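Local structure of nucleoporin 53 (Pichia guilliermondii, 3P3D) at residues L11-P16 / G92-T97. The protein probably serves as a structural component of the nuclear pore complex, the part described here being its RNA-recognition-motif (RRM) domain. Numbering follows the deposited sequence.
Sequences LVFGYP and GVIPYT
Phe13 lies flat over Gly92, and that overlap is the closest side-chain packing between the antiparallel strands 9-13 and 89-95. The Gly92 CA sits 3.6 Å from the centre of the Phe13 ring, a CH-pi contact over one face, while CE2 of Phe13 comes within 3.5 Å of Gly92 C. Chi1 of 64° sets CG between the backbone N and the carbonyl carbon, and from there the ring lies over Gly92. With the ring placed like this, a CB on Gly92 would run into Phe13 CZ. An alanine in place of Phe13 would probably strip this cover from Gly92 and leave CG1 of Ile94 without the ring atom CE2, 4.1 Å away. Underneath, the backbones are hydrogen-bonded twice at Phe13-Gly92 and twice at Leu11-Ile94; Leu11 N reaches Ile94 O at 2.8 Å.

Val12 and Val93 face the other way, and their contact is lighter: CG1 of Val12 lies 4.2 Å from CG2 of Val93. Both instead turn into the core, where they meet Phe27 of helix 20-27. On the Phe13 side, buried Leu11 sets its CG 4.0 Å from Tyr96 CA. The packing thins at Ile94, which is exposed, its CG1 resting 4.0 Å from Leu11 CB, and at the outer part of Tyr96, whose ring makes a cation-pi contact with Lys66. Two neighbouring antiparallel strands, the central 9-13 and 89-95 beside it, with one face packed on helices and the other bearing Leu11, Phe13 and Ile94, are the beta1-beta4 pairing of the RRM fold.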
# COMPACT_ATOMS: atom_id res chain seq x y z
N LEU A 11 3.21 -4.39 -1.35
CA LEU A 11 4.03 -3.22 -1.04
C LEU A 11 3.82 -2.08 -2.06
O LEU A 11 4.02 -2.29 -3.25
CB LEU A 11 5.48 -3.63 -1.02
CG LEU A 11 5.80 -4.61 0.11
CD1 LEU A 11 7.15 -5.26 -0.12
CD2 LEU A 11 5.76 -3.90 1.45
N VAL A 12 3.39 -0.89 -1.62
CA VAL A 12 3.33 0.28 -2.50
C VAL A 12 4.50 1.19 -2.19
O VAL A 12 4.84 1.39 -1.03
CB VAL A 12 1.97 1.07 -2.44
CG1 VAL A 12 0.79 0.15 -2.64
CG2 VAL A 12 1.82 1.79 -1.15
N PHE A 13 5.13 1.75 -3.21
CA PHE A 13 6.38 2.48 -3.01
C PHE A 13 6.66 3.54 -4.07
O PHE A 13 6.08 3.53 -5.14
CB PHE A 13 7.56 1.49 -2.96
CG PHE A 13 7.80 0.71 -4.25
CD1 PHE A 13 8.63 1.21 -5.22
CD2 PHE A 13 7.20 -0.51 -4.47
CE1 PHE A 13 8.85 0.53 -6.39
CE2 PHE A 13 7.43 -1.23 -5.66
CZ PHE A 13 8.25 -0.71 -6.61
N GLY A 14 7.60 4.43 -3.74
CA GLY A 14 8.15 5.41 -4.67
C GLY A 14 7.59 6.83 -4.54
O GLY A 14 7.88 7.69 -5.37
N TYR A 15 6.82 7.07 -3.49
CA TYR A 15 6.12 8.34 -3.29
C TYR A 15 6.90 9.18 -2.29
O TYR A 15 7.59 8.63 -1.42
CB TYR A 15 4.69 8.10 -2.81
CG TYR A 15 4.58 7.18 -1.61
CD1 TYR A 15 4.73 7.67 -0.32
CD2 TYR A 15 4.35 5.81 -1.76
CE1 TYR A 15 4.66 6.84 0.78
CE2 TYR A 15 4.28 4.97 -0.65
CZ TYR A 15 4.44 5.50 0.60
OH TYR A 15 4.36 4.72 1.72
N PRO A 16 6.82 10.53 -2.42
CA PRO A 16 7.39 11.37 -1.36
C PRO A 16 6.61 11.14 -0.07
O PRO A 16 5.40 10.98 -0.14
CB PRO A 16 7.18 12.80 -1.88
CG PRO A 16 6.94 12.67 -3.35
CD PRO A 16 6.30 11.33 -3.55
N GLY A 92 4.95 2.35 -7.47
CA GLY A 92 5.25 0.91 -7.60
C GLY A 92 4.33 0.06 -6.75
O GLY A 92 3.97 0.44 -5.63
N VAL A 93 3.93 -1.08 -7.28
CA VAL A 93 3.13 -2.03 -6.52
C VAL A 93 3.66 -3.40 -6.82
O VAL A 93 3.78 -3.77 -7.99
CB VAL A 93 1.62 -1.97 -6.83
CG1 VAL A 93 0.82 -2.82 -5.84
CG2 VAL A 93 1.11 -0.55 -6.78
N ILE A 94 4.00 -4.14 -5.77
CA ILE A 94 4.44 -5.54 -5.91
C ILE A 94 3.81 -6.36 -4.81
O ILE A 94 3.43 -5.79 -3.79
CB ILE A 94 6.00 -5.71 -5.84
CG1 ILE A 94 6.60 -5.08 -4.58
CG2 ILE A 94 6.67 -5.11 -7.04
CD1 ILE A 94 8.03 -5.55 -4.30
N PRO A 95 3.72 -7.69 -5.00
CA PRO A 95 3.29 -8.53 -3.92
C PRO A 95 4.24 -8.39 -2.72
O PRO A 95 5.46 -8.34 -2.91
CB PRO A 95 3.41 -9.93 -4.51
CG PRO A 95 3.49 -9.73 -5.98
CD PRO A 95 4.24 -8.49 -6.12
N TYR A 96 3.68 -8.31 -1.52
CA TYR A 96 4.47 -8.36 -0.31
C TYR A 96 5.26 -9.67 -0.18
O TYR A 96 4.75 -10.74 -0.53
CB TYR A 96 3.56 -8.21 0.90
CG TYR A 96 4.16 -8.72 2.20
CD1 TYR A 96 5.01 -7.92 2.94
CD2 TYR A 96 3.86 -10.00 2.69
CE1 TYR A 96 5.56 -8.36 4.12
CE2 TYR A 96 4.42 -10.47 3.89
CZ TYR A 96 5.26 -9.63 4.60
OH TYR A 96 5.82 -10.04 5.79
N THR A 97 6.50 -9.58 0.29
CA THR A 97 7.27 -10.75 0.75
C THR A 97 8.03 -10.35 2.00
O THR A 97 8.47 -9.20 2.11
CB THR A 97 8.32 -11.25 -0.28
OG1 THR A 97 9.36 -10.27 -0.42
CG2 THR A 97 7.70 -11.58 -1.62